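Local coordinates for alpha-ketoglutarate-dependent non-heme iron oxygenase EasH (Aspergillus japonicus, PDB 5M0T), which acts as an iron(II)- and 2-oxoglutarate-dependent non-haem oxidase in the biosynthesis of the ergot alkaloid cycloclavine, at the interface of chains A and B. Numbering follows the deposited sequence. Chains: chain A/B, Alpha-ketoglutarate-dependent non-heme iron oxygenase EasH.

Contact 1: the interface of chains A and B. Residues chain A 275-277; chain B 57, 59, 76, 78.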
ATOM      1  N   ASP A 275      -7.470 -13.002  -7.054  1.00 53.13           N
ATOM      2  CA  ASP A 275      -7.895 -14.210  -6.365  1.00 54.55           C
ATOM      3  C   ASP A 275      -6.792 -14.831  -5.483  1.00 54.67           C
ATOM      4  O   ASP A 275      -6.723 -16.052  -5.341  1.00 55.11           O
ATOM      5  CB  ASP A 275      -8.393 -15.219  -7.415  1.00 56.26           C
ATOM      6  CG  ASP A 275      -9.317 -16.267  -6.842  1.00 57.81           C
ATOM      7  OD1 ASP A 275      -9.759 -16.153  -5.674  1.00 58.17           O
ATOM      8  OD2 ASP A 275      -9.604 -17.221  -7.587  1.00 60.41           O
ATOM      9  N   LEU A 276      -5.930 -13.983  -4.916  1.00 53.94           N
ATOM     10  CA  LEU A 276      -4.748 -14.413  -4.139  1.00 56.12           C
ATOM     11  C   LEU A 276      -3.606 -15.071  -4.952  1.00 58.94           C
ATOM     12  O   LEU A 276      -2.566 -15.403  -4.389  1.00 59.89           O
ATOM     13  CB  LEU A 276      -5.164 -15.319  -2.969  1.00 56.07           C
ATOM     14  CG  LEU A 276      -6.258 -14.767  -2.048  1.00 57.11           C
ATOM     15  CD1 LEU A 276      -6.654 -15.804  -1.017  1.00 58.10           C
ATOM     16  CD2 LEU A 276      -5.798 -13.489  -1.346  1.00 54.68           C
ATOM     17  N   LYS A 277      -3.797 -15.228  -6.258  1.00 62.60           N
ATOM     18  CA  LYS A 277      -2.798 -15.797  -7.161  1.00 61.08           C
ATOM     19  C   LYS A 277      -2.232 -14.625  -7.981  1.00 59.00           C
ATOM     20  O   LYS A 277      -2.672 -13.480  -7.821  1.00 58.21           O
ATOM     21  CB  LYS A 277      -3.426 -16.877  -8.089  1.00 61.53           C
ATOM     22  CG  LYS A 277      -4.431 -17.883  -7.493  1.00 61.67           C
ATOM     23  CD  LYS A 277      -3.830 -19.230  -7.106  1.00 61.65           C
TER
ATOM     24  N   LYS B  57     -13.557 -23.143  -6.184  1.00 84.14           N
ATOM     25  CA  LYS B  57     -12.597 -24.173  -6.628  1.00 85.26           C
ATOM     26  C   LYS B  57     -11.419 -24.364  -5.650  1.00 84.17           C
ATOM     27  O   LYS B  57     -11.254 -23.608  -4.680  1.00 82.42           O
ATOM     28  CB  LYS B  57     -12.104 -23.898  -8.071  1.00 86.67           C
ATOM     29  CG  LYS B  57     -10.939 -22.930  -8.242  1.00 85.85           C
ATOM     30  CD  LYS B  57     -11.228 -21.572  -7.641  1.00 83.65           C
ATOM     31  CE  LYS B  57     -10.145 -20.564  -7.968  1.00 83.32           C
ATOM     32  NZ  LYS B  57      -9.865 -19.682  -6.803  1.00 81.42           N
ATOM     33  N   TRP B  59      -7.547 -24.497  -4.173  1.00 82.97           N
ATOM     34  CA  TRP B  59      -6.324 -23.686  -4.245  1.00 82.78           C
ATOM     35  C   TRP B  59      -5.265 -24.370  -5.129  1.00 84.73           C
ATOM     36  O   TRP B  59      -4.883 -25.519  -4.859  1.00 85.88           O
ATOM     37  CB  TRP B  59      -5.746 -23.433  -2.844  1.00 81.99           C
ATOM     38  CG  TRP B  59      -4.408 -22.722  -2.861  1.00 82.39           C
ATOM     39  CD1 TRP B  59      -3.163 -23.301  -2.901  1.00 84.02           C
ATOM     40  CD2 TRP B  59      -4.188 -21.308  -2.856  1.00 81.28           C
ATOM     41  NE1 TRP B  59      -2.187 -22.331  -2.919  1.00 83.86           N
ATOM     42  CE2 TRP B  59      -2.788 -21.098  -2.891  1.00 82.14           C
ATOM     43  CE3 TRP B  59      -5.035 -20.195  -2.815  1.00 79.77           C
ATOM     44  CZ2 TRP B  59      -2.222 -19.814  -2.884  1.00 81.27           C
ATOM     45  CZ3 TRP B  59      -4.468 -18.923  -2.811  1.00 79.03           C
ATOM     46  CH2 TRP B  59      -3.075 -18.745  -2.841  1.00 79.74           C
ATOM     47  N   GLN B  76     -11.184 -22.099  -1.912  1.00 62.67           N
ATOM     48  CA  GLN B  76     -11.203 -20.655  -1.723  1.00 60.26           C
ATOM     49  C   GLN B  76     -11.616 -19.895  -2.984  1.00 60.15           C
ATOM     50  O   GLN B  76     -11.297 -20.288  -4.112  1.00 58.33           O
ATOM     51  CB  GLN B  76      -9.859 -20.125  -1.163  1.00 60.73           C
ATOM     52  CG  GLN B  76      -8.652 -20.129  -2.115  1.00 61.53           C
ATOM     53  CD  GLN B  76      -8.524 -18.889  -3.020  1.00 60.88           C
ATOM     54  OE1 GLN B  76      -8.998 -17.800  -2.695  1.00 55.59           O
ATOM     55  NE2 GLN B  76      -7.870 -19.066  -4.169  1.00 62.39           N
ATOM     56  N   SER B  78     -11.625 -15.621  -3.821  1.00 53.68           N
ATOM     57  CA  SER B  78     -11.294 -14.276  -3.349  1.00 52.17           C
ATOM     58  C   SER B  78     -11.649 -13.257  -4.437  1.00 52.05           C
ATOM     59  O   SER B  78     -12.330 -13.614  -5.396  1.00 55.80           O
ATOM     60  CB  SER B  78      -9.823 -14.221  -2.947  1.00 51.33           C
ATOM     61  OG  SER B  78      -9.583 -15.147  -1.903  1.00 51.03           O
TER
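A:Asp275 reaches B:Lys57 and the backbone of B:Ser78 at the junction of two copies of this PhyH-family (phytanoyl-CoA dioxygenase) oxygenase. The tight part centres on its carboxylate. OD2 of A:Asp275 forms a salt bridge 2.6 Å long with NZ of B:Lys57, which approaches from the syn side, 31° out of the carboxylate plane. OD1 of A:Asp275 accepts the backbone N of B:Ser78 at 2.7 Å, nearly in line with the C-O bond. The lysine chain, bent at chi2 and chi4, brings NZ of B:Lys57 within 3.1 Å of the carbonyl O of B:Gln76, so NZ is held by acceptors from both chains, and B:Gln76 O may help to position it. B:Gln76 also supports B:Ser78: OE1 of B:Gln76 accepts OG of B:Ser78 at 2.8 Å, while its NE2 makes a weak bond to the backbone O of A:Asp275. Both A:Asp275 and A:Leu276 have positive phi (56° and 70°), a turn that probably directs their side chains towards chain B. A:Leu276 packs CG on CB of B:Ser78 at 3.7 Å and places CB in the plane of the B:Trp59 ring, at its edge, 3.7 Å from CZ3. The looser side is one face of that indole, near the same benzo rim. CD of A:Lys277, whose side chain is modelled incompletely, rides 4.3 Å above the B:Trp59 ring plane and adds little beyond a distant apolar touch.

Contact 2: the interface of chains A and B. Residues chain A 273-275, 279, 283; chain B 79, 82, 239, 242.
The carbonyl O of A:Thr273 accepts the backbone N of B:Ala239 at 2.9 Å, an almost linear bond (174° at the hydrogen) that meets the oxygen in the carbonyl plane. Two residues on, the polarity is reversed: the backbone N of A:Asp275 donates to the hydroxyl OG of B:Ser79 at 3.0 Å. The serine rotamer, OG opposite the carbonyl carbon at chi1 -54°, presents the hydroxyl to that N-H. The loop of A:Thr273 to A:Asp275 is thus fixed to chain B by its backbone at both ends, in a subunit contact of the deposited dimer. Between these bonds A:Tyr274 contributes the apolar part. Its chi1 of 173° swings the ring away from its own N and brings one long edge against chain B. CE1 of A:Tyr274 meets CD1 of B:Leu82 at 3.6 Å, the methyl lying in the ring plane and the two side chains crossing at about a right angle. Further back along this edge, CD1 of A:Tyr274 meets CB of B:Ala242, from the 3-10 helix 240-242, at 3.7 Å. CB of A:Asp275 lies over the rim of one ring face, from within chain A. Away from the ring, CD2 of A:Leu279 rests 3.9 Å from the methyl CB of B:Ala239.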
ATOM      1  N   THR A 273      -2.816  -9.084  -5.775  1.00 42.54           N
ATOM      2  CA  THR A 273      -3.111 -10.311  -6.474  1.00 44.44           C
ATOM      3  C   THR A 273      -4.503 -10.301  -7.104  1.00 47.76           C
ATOM      4  O   THR A 273      -5.319  -9.426  -6.823  1.00 47.03           O
ATOM      5  CB  THR A 273      -3.051 -11.456  -5.464  1.00 45.05           C
ATOM      6  OG1 THR A 273      -4.087 -11.280  -4.502  1.00 46.85           O
ATOM      7  CG2 THR A 273      -1.689 -11.471  -4.744  1.00 43.19           C
ATOM      8  N   TYR A 274      -4.743 -11.268  -7.990  1.00 50.99           N
ATOM      9  CA  TYR A 274      -6.083 -11.617  -8.454  1.00 53.65           C
ATOM     10  C   TYR A 274      -6.410 -12.959  -7.849  1.00 53.53           C
ATOM     11  O   TYR A 274      -5.701 -13.935  -8.092  1.00 57.07           O
ATOM     12  CB  TYR A 274      -6.144 -11.728  -9.973  1.00 56.72           C
ATOM     13  CG  TYR A 274      -7.473 -12.253 -10.463  1.00 60.26           C
ATOM     14  CD1 TYR A 274      -8.596 -11.464 -10.410  1.00 65.84           C
ATOM     15  CD2 TYR A 274      -7.609 -13.548 -10.947  1.00 65.98           C
ATOM     16  CE1 TYR A 274      -9.826 -11.926 -10.864  1.00 70.78           C
ATOM     17  CE2 TYR A 274      -8.831 -14.032 -11.382  1.00 68.70           C
ATOM     18  CZ  TYR A 274      -9.938 -13.210 -11.347  1.00 69.78           C
ATOM     19  OH  TYR A 274     -11.159 -13.668 -11.784  1.00 75.15           O
ATOM     20  N   ASP A 275      -7.470 -13.002  -7.054  1.00 53.13           N
ATOM     21  CA  ASP A 275      -7.895 -14.210  -6.365  1.00 54.55           C
ATOM     22  C   ASP A 275      -6.792 -14.831  -5.483  1.00 54.67           C
ATOM     23  O   ASP A 275      -6.723 -16.052  -5.341  1.00 55.11           O
ATOM     24  CB  ASP A 275      -8.393 -15.219  -7.415  1.00 56.26           C
ATOM     25  CG  ASP A 275      -9.317 -16.267  -6.842  1.00 57.81           C
ATOM     26  OD1 ASP A 275      -9.759 -16.153  -5.674  1.00 58.17           O
ATOM     27  OD2 ASP A 275      -9.604 -17.221  -7.587  1.00 60.41           O
ATOM     28  N   LEU A 279      -1.321 -11.737 -10.471  1.00 48.50           N
ATOM     29  CA  LEU A 279      -2.267 -10.769 -11.065  1.00 48.11           C
ATOM     30  C   LEU A 279      -2.265 -10.826 -12.589  1.00 48.40           C
ATOM     31  O   LEU A 279      -3.323 -10.913 -13.223  1.00 48.35           O
ATOM     32  CB  LEU A 279      -1.943  -9.338 -10.607  1.00 46.37           C
ATOM     33  CG  LEU A 279      -2.758  -8.178 -11.223  1.00 47.04           C
ATOM     34  CD1 LEU A 279      -4.256  -8.382 -11.046  1.00 47.31           C
ATOM     35  CD2 LEU A 279      -2.293  -6.840 -10.635  1.00 45.84           C
ATOM     36  N   ILE A 283      -5.627 -11.902 -14.983  1.00 55.58           N
ATOM     37  CA  ILE A 283      -6.283 -10.958 -15.904  1.00 57.84           C
ATOM     38  C   ILE A 283      -5.805 -11.087 -17.358  1.00 61.40           C
ATOM     39  O   ILE A 283      -6.275 -10.340 -18.207  1.00 63.61           O
ATOM     40  CB  ILE A 283      -6.162  -9.482 -15.429  1.00 55.47           C
ATOM     41  CG1 ILE A 283      -4.725  -8.941 -15.554  1.00 53.73           C
ATOM     42  CG2 ILE A 283      -6.672  -9.351 -14.000  1.00 54.96           C
ATOM     43  CD1 ILE A 283      -4.533  -7.531 -15.028  1.00 52.09           C
TER
ATOM     44  N   SER B  79     -11.248 -12.001  -4.287  1.00 50.66           N
ATOM     45  CA  SER B  79     -11.713 -10.929  -5.184  1.00 54.13           C
ATOM     46  C   SER B  79     -13.254 -11.004  -5.382  1.00 54.46           C
ATOM     47  O   SER B  79     -13.763 -11.075  -6.508  1.00 55.85           O
ATOM     48  CB  SER B  79     -10.949 -10.977  -6.509  1.00 57.44           C
ATOM     49  OG  SER B  79      -9.544 -10.936  -6.272  1.00 56.44           O
ATOM     50  N   LEU B  82     -15.926  -9.024  -7.514  1.00 62.44           N
ATOM     51  CA  LEU B  82     -16.130  -9.478  -8.892  1.00 64.60           C
ATOM     52  C   LEU B  82     -17.296 -10.474  -9.025  1.00 64.64           C
ATOM     53  O   LEU B  82     -17.866 -10.594 -10.094  1.00 67.62           O
ATOM     54  CB  LEU B  82     -14.832 -10.078  -9.434  1.00 64.76           C
ATOM     55  CG  LEU B  82     -14.374  -9.621 -10.802  1.00 70.11           C
ATOM     56  CD1 LEU B  82     -12.946 -10.083 -11.028  1.00 70.86           C
ATOM     57  CD2 LEU B  82     -15.296 -10.157 -11.888  1.00 76.12           C
ATOM     58  N   ALA B 239      -5.755  -6.884  -5.595  1.00 48.94           N
ATOM     59  CA  ALA B 239      -5.523  -5.726  -6.459  1.00 47.68           C
ATOM     60  C   ALA B 239      -6.829  -5.167  -6.987  1.00 47.23           C
ATOM     61  O   ALA B 239      -7.680  -5.907  -7.486  1.00 47.36           O
ATOM     62  CB  ALA B 239      -4.621  -6.095  -7.626  1.00 49.06           C
ATOM     63  N   ALA B 242      -7.855  -5.418 -10.938  1.00 51.81           N
ATOM     64  CA  ALA B 242      -8.614  -6.563 -11.457  1.00 54.47           C
ATOM     65  C   ALA B 242     -10.088  -6.259 -11.716  1.00 55.81           C
ATOM     66  O   ALA B 242     -10.727  -6.954 -12.499  1.00 59.64           O
ATOM     67  CB  ALA B 242      -8.490  -7.753 -10.515  1.00 54.40           C
TER

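Contact 3: the interface of chains A and B. Residues chain A 65-67, 137, 237; chain B 268-270.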
ATOM      1  N   SER A  65      -4.966  18.548   2.194  1.00 77.73           N
ATOM      2  CA  SER A  65      -4.129  17.343   2.355  1.00 78.45           C
ATOM      3  C   SER A  65      -2.667  17.669   2.710  1.00 76.59           C
ATOM      4  O   SER A  65      -2.250  18.834   2.700  1.00 73.97           O
ATOM      5  CB  SER A  65      -4.180  16.485   1.077  1.00 78.48           C
ATOM      6  OG  SER A  65      -3.601  17.148  -0.036  1.00 75.75           O
ATOM      7  N   TYR A  66      -1.906  16.619   3.029  1.00 78.43           N
ATOM      8  CA  TYR A  66      -0.448  16.710   3.238  1.00 78.01           C
ATOM      9  C   TYR A  66       0.255  17.172   1.952  1.00 75.24           C
ATOM     10  O   TYR A  66       1.166  18.006   2.010  1.00 73.87           O
ATOM     11  CB  TYR A  66       0.119  15.351   3.697  1.00 81.80           C
ATOM     12  CG  TYR A  66       1.448  15.395   4.439  1.00 82.60           C
ATOM     13  CD1 TYR A  66       1.530  15.950   5.727  1.00 83.40           C
ATOM     14  CD2 TYR A  66       2.613  14.839   3.883  1.00 83.16           C
ATOM     15  CE1 TYR A  66       2.728  15.978   6.424  1.00 83.17           C
ATOM     16  CE2 TYR A  66       3.817  14.875   4.572  1.00 83.78           C
ATOM     17  CZ  TYR A  66       3.863  15.435   5.846  1.00 83.87           C
ATOM     18  OH  TYR A  66       5.038  15.478   6.558  1.00 85.64           O
ATOM     19  N   GLN A  67      -0.180  16.627   0.810  1.00 74.22           N
ATOM     20  CA  GLN A  67       0.318  17.037  -0.511  1.00 72.72           C
ATOM     21  C   GLN A  67       0.257  18.562  -0.675  1.00 70.33           C
ATOM     22  O   GLN A  67       1.265  19.203  -0.984  1.00 68.87           O
ATOM     23  CB  GLN A  67      -0.486  16.371  -1.652  1.00 73.22           C
ATOM     24  CG  GLN A  67       0.000  15.002  -2.084  1.00 74.92           C
ATOM     25  CD  GLN A  67      -0.276  13.898  -1.086  1.00 77.47           C
ATOM     26  OE1 GLN A  67      -0.873  14.107  -0.027  1.00 77.97           O
ATOM     27  NE2 GLN A  67       0.162  12.690  -1.433  1.00 80.19           N
ATOM     28  N   GLY A 137       4.943  11.062   4.712  1.00 37.52           N
ATOM     29  CA  GLY A 137       3.714  10.704   4.011  1.00 37.77           C
ATOM     30  C   GLY A 137       3.080   9.385   4.455  1.00 39.31           C
ATOM     31  O   GLY A 137       1.928   9.123   4.116  1.00 40.50           O
ATOM     32  N   VAL A 237       1.204   6.647  -3.585  1.00 38.14           N
ATOM     33  CA  VAL A 237       0.518   7.932  -3.650  1.00 41.80           C
ATOM     34  C   VAL A 237      -0.291   8.063  -4.957  1.00 45.09           C
ATOM     35  O   VAL A 237      -1.397   8.614  -4.942  1.00 49.87           O
ATOM     36  CB  VAL A 237       1.510   9.099  -3.478  1.00 40.22           C
ATOM     37  CG1 VAL A 237       0.852  10.433  -3.795  1.00 42.25           C
ATOM     38  CG2 VAL A 237       2.060   9.110  -2.057  1.00 38.78           C
TER
ATOM     39  N   GLY B 268      -4.317  12.506   7.110  1.00 40.33           N
ATOM     40  CA  GLY B 268      -4.254  13.806   6.432  1.00 41.63           C
ATOM     41  C   GLY B 268      -3.489  13.819   5.123  1.00 43.79           C
ATOM     42  O   GLY B 268      -3.538  14.811   4.412  1.00 44.78           O
ATOM     43  N   VAL B 269      -2.804  12.717   4.802  1.00 44.93           N
ATOM     44  CA  VAL B 269      -2.023  12.570   3.581  1.00 45.91           C
ATOM     45  C   VAL B 269      -2.941  11.885   2.584  1.00 44.11           C
ATOM     46  O   VAL B 269      -3.404  10.777   2.841  1.00 42.52           O
ATOM     47  CB  VAL B 269      -0.772  11.655   3.797  1.00 51.47           C
ATOM     48  CG1 VAL B 269       0.090  11.573   2.535  1.00 52.49           C
ATOM     49  CG2 VAL B 269       0.061  12.098   5.007  1.00 53.55           C
ATOM     50  N   ASP B 270      -3.219  12.531   1.462  1.00 42.32           N
ATOM     51  CA  ASP B 270      -4.020  11.897   0.423  1.00 44.17           C
ATOM     52  C   ASP B 270      -3.121  10.941  -0.330  1.00 44.39           C
ATOM     53  O   ASP B 270      -2.072  11.342  -0.809  1.00 46.85           O
ATOM     54  CB  ASP B 270      -4.610  12.922  -0.556  1.00 45.41           C
ATOM     55  CG  ASP B 270      -5.872  13.594  -0.026  1.00 45.91           C
ATOM     56  OD1 ASP B 270      -6.336  13.275   1.095  1.00 47.63           O
ATOM     57  OD2 ASP B 270      -6.416  14.434  -0.766  1.00 47.71           O
TER
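The ring of A:Tyr66 carries B:Val269 over one face, at its root: methyl CG2 of B:Val269 sits 3.6 Å from CG of A:Tyr66 and nearer CD2 than CD1, well short of the hydroxyl end. In this PhyH-family oxygenase the strand 269-271 of one subunit thus lies against the start of helix 66-71 of the other. CG2 of B:Val269 also meets CB of A:Tyr66 at 3.5 Å, and the two side chains run alongside each other, pointing the same way. A second flat group, the amide of A:Gln67, has the carbonyl O of B:Asp270 obliquely over it; NE2 makes no hydrogen bond to this oxygen, OE1 and this oxygen are both acceptors and clash, and the amide's placement is doubtful. Backbone N of A:Tyr66, in the first turn of helix 66-71, donates to the carbonyl O of B:Gly268 at 2.8 Å, with the donor tilted 28° from the carbonyl plane. The other valine branch, CG1 of B:Val269, stands opposite the backbone N (chi1 -177°) and turns to the 3-10 helix 134-137, coming 3.4 Å from the carbonyl O of A:Gly137. CB of A:Ser65 touches the carboxylate carbon CG of B:Asp270 at 3.5 Å.

Contacts 1 and 2 adjoin, their C-alpha centres about 9 Å apart, and share A:Asp275, whose side chain serves contact 1 and whose backbone N serves contact 2. Measured between C-alpha centres, contact 3 is about 33 Å from contact 1 and about 27 Å from contact 2, yet draws on the same C-terminal region of the other chain, just ahead of residues 273-277. By the two-fold symmetry each subunit therefore lays this stretch reciprocally across its partner. Contact 3 uses helix 66-71 and the 3-10 helix 134-137, which hold A:Leu71 of the 2-oxoglutarate pocket and the iron ligand A:Glu134, so dimerisation, if it occurs in solution, may influence the active-site surroundings.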